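Local coordinates for protein UDP-N-acetylglucosamine 4,6-dehydratase (Vibrio fischeri, PDB 3PVZ) that probably removes water from UDP-N-acetylglucosamine as an NAD-binding 4,6-dehydratase of the polysaccharide synthase family, at residues T133-I138 against R368-E373. Sequence-based numbering, arbitrary orientation.
Sequences TLMRMI and RQWTKE
A Met-aromatic contact between M135, modelled as selenomethionine, and W370 joins the N-terminal part of helix 131-154 to the linker between the last two helices, 351-367 and 372-382. The M135 chain, bent at chi2 and chi3 (61° and 89°), brings CE over one face of the W370 indole, 3.7 Å from the centroid of the five-membered ring and 17° off its normal, a CH-pi contact. M135 SE stands more obliquely, 5.0 Å from the centroid of the six-membered ring of W370. Nearer the backbone, M135 CB and CG each lie 3.5 Å from W370 CZ2. The indole is also tied through NE1, which hydrogen-bonds to the carbonyl oxygen of P131 in the first turn of the same helix. Helix 131-154 is the crossover of a beta-alpha-beta unit between the adjacent parallel strands 115-118 and 159-163 in the Rossmann-type, NAD-binding part of the chain, and the linker lies against its N-terminal turns; the M135 side chain is about 13 Å from bound NAD. Beside the indole, L134 CD2 rests against the aliphatic part of K372, 4.0 Å from both CG and CE, the two side chains crossing at about a right angle. The extended K372 chain carries NZ past L134 to a hydrogen bond with the carbonyl oxygen of E128. I361 and M364 of helix 351-367 pack on M135, while A105 of the second subunit touches W370.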
ATOM      1  N   THR A 133       6.167   5.501 -11.933  1.00 41.81           N
ATOM      2  CA  THR A 133       6.471   4.838 -10.678  1.00 41.21           C
ATOM      3  C   THR A 133       7.834   5.270 -10.116  1.00 40.90           C
ATOM      4  O   THR A 133       7.974   5.474  -8.911  1.00 40.42           O
ATOM      5  CB  THR A 133       6.410   3.312 -10.820  1.00 41.02           C
ATOM      6  OG1 THR A 133       5.198   2.934 -11.490  1.00 42.74           O
ATOM      7  CG2 THR A 133       6.422   2.673  -9.466  1.00 40.94           C
ATOM      8  N   LEU A 134       8.807   5.468 -10.997  1.00 41.94           N
ATOM      9  CA  LEU A 134      10.144   5.895 -10.613  1.00 41.82           C
ATOM     10  C   LEU A 134      10.126   7.270  -9.981  1.00 41.01           C
ATOM     11  O   LEU A 134      10.848   7.530  -9.039  1.00 41.50           O
ATOM     12  CB  LEU A 134      11.028   5.914 -11.860  1.00 43.67           C
ATOM     13  CG  LEU A 134      12.547   6.089 -11.783  1.00 44.26           C
ATOM     14  CD1 LEU A 134      13.192   5.146 -10.769  1.00 43.20           C
ATOM     15  CD2 LEU A 134      13.158   5.867 -13.164  1.00 45.23           C
HETATM   16  N   MSE A 135       9.318   8.168 -10.522  1.00 41.47           N
HETATM   17  CA  MSE A 135       9.201   9.516  -9.964  1.00 40.62           C
HETATM   18  C   MSE A 135       8.540   9.414  -8.604  1.00 39.07           C
HETATM   19  O   MSE A 135       8.957  10.077  -7.683  1.00 37.91           O
HETATM   20  CB  MSE A 135       8.382  10.441 -10.858  1.00 41.28           C
HETATM   21  CG  MSE A 135       8.172  11.840 -10.356  1.00 40.03           C
HETATM   22 SE   MSE A 135       9.826  12.768 -10.138  0.65 40.66          SE
HETATM   23  CE  MSE A 135       9.924  13.508 -11.963  1.00 35.40           C
ATOM     24  N   ARG A 136       7.539   8.553  -8.471  1.00 38.40           N
ATOM     25  CA  ARG A 136       6.894   8.398  -7.184  1.00 37.37           C
ATOM     26  C   ARG A 136       7.874   7.891  -6.116  1.00 36.45           C
ATOM     27  O   ARG A 136       7.795   8.267  -4.978  1.00 34.74           O
ATOM     28  CB  ARG A 136       5.658   7.481  -7.269  1.00 36.63           C
ATOM     29  CG  ARG A 136       5.023   7.316  -5.916  1.00 35.47           C
ATOM     30  CD  ARG A 136       3.764   6.490  -5.903  1.00 37.94           C
ATOM     31  NE  ARG A 136       3.350   6.316  -4.517  1.00 36.05           N
ATOM     32  CZ  ARG A 136       2.880   5.188  -3.987  1.00 36.64           C
ATOM     33  NH1 ARG A 136       2.753   4.083  -4.696  1.00 40.02           N
ATOM     34  NH2 ARG A 136       2.597   5.134  -2.712  1.00 37.77           N
HETATM   35  N   MSE A 137       8.764   7.003  -6.507  1.00 37.54           N
HETATM   36  CA  MSE A 137       9.741   6.403  -5.611  1.00 37.97           C
HETATM   37  C   MSE A 137      10.694   7.478  -5.151  1.00 36.55           C
HETATM   38  O   MSE A 137      11.138   7.480  -4.036  1.00 35.05           O
HETATM   39  CB  MSE A 137      10.494   5.250  -6.368  1.00 39.97           C
HETATM   40  CG  MSE A 137      11.934   5.014  -5.954  1.00 43.79           C
HETATM   41 SE   MSE A 137      12.854   3.585  -6.941  0.65 55.60          SE
HETATM   42  CE  MSE A 137      12.011   2.250  -5.717  1.00 37.65           C
ATOM     43  N   ILE A 138      11.021   8.397  -6.041  1.00 37.51           N
ATOM     44  CA  ILE A 138      11.875   9.524  -5.681  1.00 37.45           C
ATOM     45  C   ILE A 138      11.139  10.436  -4.686  1.00 37.18           C
ATOM     46  O   ILE A 138      11.757  10.930  -3.742  1.00 35.88           O
ATOM     47  CB  ILE A 138      12.292  10.350  -6.912  1.00 38.31           C
ATOM     48  CG1 ILE A 138      13.313   9.590  -7.754  1.00 39.01           C
ATOM     49  CG2 ILE A 138      12.876  11.683  -6.485  1.00 37.60           C
ATOM     50  CD1 ILE A 138      13.418  10.161  -9.136  1.00 41.75           C
ATOM     51  N   ARG A 368       5.231  18.376 -16.787  1.00 59.36           N
ATOM     52  CA  ARG A 368       4.211  17.324 -16.769  1.00 59.14           C
ATOM     53  C   ARG A 368       4.618  16.161 -17.637  1.00 58.44           C
ATOM     54  O   ARG A 368       3.779  15.348 -18.022  1.00 58.89           O
ATOM     55  CB  ARG A 368       2.808  17.812 -17.193  1.00 60.16           C
ATOM     56  CG  ARG A 368       2.282  19.130 -16.601  1.00 62.94           C
ATOM     57  CD  ARG A 368       2.434  19.253 -15.124  1.00 66.36           C
ATOM     58  NE  ARG A 368       1.191  19.105 -14.357  1.00 70.32           N
ATOM     59  CZ  ARG A 368       1.111  19.346 -13.043  1.00 71.80           C
ATOM     60  NH1 ARG A 368       2.191  19.773 -12.386  1.00 72.18           N
ATOM     61  NH2 ARG A 368      -0.044  19.193 -12.382  1.00 72.01           N
ATOM     62  N   GLN A 369       5.907  16.077 -17.940  1.00 57.97           N
ATOM     63  CA  GLN A 369       6.436  15.027 -18.816  0.60 58.26           C
ATOM     64  C   GLN A 369       7.924  14.849 -18.565  1.00 57.24           C
ATOM     65  O   GLN A 369       8.640  15.833 -18.346  1.00 56.59           O
ATOM     66  CB  GLN A 369       6.170  15.353 -20.305  0.60 60.14           C
ATOM     67  CG  GLN A 369       7.247  16.209 -21.025  0.60 63.15           C
ATOM     68  CD  GLN A 369       6.680  17.124 -22.130  0.60 67.49           C
ATOM     69  OE1 GLN A 369       5.831  16.717 -22.940  0.60 69.87           O
ATOM     70  NE2 GLN A 369       7.159  18.371 -22.159  0.60 68.89           N
ATOM     71  N   TRP A 370       8.368  13.604 -18.629  1.00 55.94           N
ATOM     72  CA  TRP A 370       9.739  13.244 -18.425  1.00 55.26           C
ATOM     73  C   TRP A 370       9.925  11.782 -18.857  1.00 56.40           C
ATOM     74  O   TRP A 370       8.958  11.013 -18.958  1.00 56.47           O
ATOM     75  CB  TRP A 370      10.134  13.447 -16.959  1.00 52.73           C
ATOM     76  CG  TRP A 370       9.393  12.611 -15.985  1.00 48.80           C
ATOM     77  CD1 TRP A 370       9.718  11.377 -15.587  1.00 48.05           C
ATOM     78  CD2 TRP A 370       8.213  12.972 -15.247  1.00 46.13           C
ATOM     79  NE1 TRP A 370       8.826  10.918 -14.659  1.00 46.70           N
ATOM     80  CE2 TRP A 370       7.888  11.882 -14.430  1.00 45.18           C
ATOM     81  CE3 TRP A 370       7.418  14.114 -15.190  1.00 44.27           C
ATOM     82  CZ2 TRP A 370       6.786  11.880 -13.577  1.00 43.47           C
ATOM     83  CZ3 TRP A 370       6.328  14.118 -14.353  1.00 45.32           C
ATOM     84  CH2 TRP A 370       6.016  13.001 -13.551  1.00 44.18           C
ATOM     85  N   THR A 371      11.175  11.414 -19.115  1.00 57.46           N
ATOM     86  CA  THR A 371      11.521  10.085 -19.583  1.00 57.79           C
ATOM     87  C   THR A 371      12.268   9.390 -18.470  1.00 57.25           C
ATOM     88  O   THR A 371      12.880  10.052 -17.630  1.00 56.98           O
ATOM     89  CB  THR A 371      12.456  10.171 -20.774  1.00 59.39           C
ATOM     90  OG1 THR A 371      13.613  10.910 -20.385  1.00 59.80           O
ATOM     91  CG2 THR A 371      11.777  10.870 -22.001  1.00 59.51           C
ATOM     92  N   LYS A 372      12.247   8.061 -18.471  1.00 57.21           N
ATOM     93  CA  LYS A 372      13.081   7.302 -17.561  1.00 56.61           C
ATOM     94  C   LYS A 372      14.539   7.741 -17.681  1.00 56.92           C
ATOM     95  O   LYS A 372      15.213   7.989 -16.686  1.00 55.53           O
ATOM     96  CB  LYS A 372      12.986   5.799 -17.843  1.00 57.06           C
ATOM     97  CG  LYS A 372      14.025   5.005 -17.013  1.00 57.29           C
ATOM     98  CD  LYS A 372      13.690   3.549 -16.794  1.00 57.70           C
ATOM     99  CE  LYS A 372      14.498   3.024 -15.599  1.00 57.60           C
ATOM    100  NZ  LYS A 372      14.472   1.550 -15.466  1.00 57.02           N
ATOM    101  N   GLU A 373      15.013   7.838 -18.914  1.00 58.24           N
ATOM    102  CA  GLU A 373      16.426   8.058 -19.163  1.00 59.41           C
ATOM    103  C   GLU A 373      16.886   9.443 -18.727  1.00 58.46           C
ATOM    104  O   GLU A 373      18.043   9.636 -18.420  1.00 57.90           O
ATOM    105  CB  GLU A 373      16.742   7.789 -20.646  1.00 62.16           C
ATOM    106  CG  GLU A 373      16.762   6.279 -20.971  1.00 65.46           C
ATOM    107  CD  GLU A 373      17.981   5.554 -20.357  1.00 69.34           C
ATOM    108  OE1 GLU A 373      19.129   5.943 -20.705  1.00 71.84           O
ATOM    109  OE2 GLU A 373      17.790   4.613 -19.527  1.00 69.31           O
TER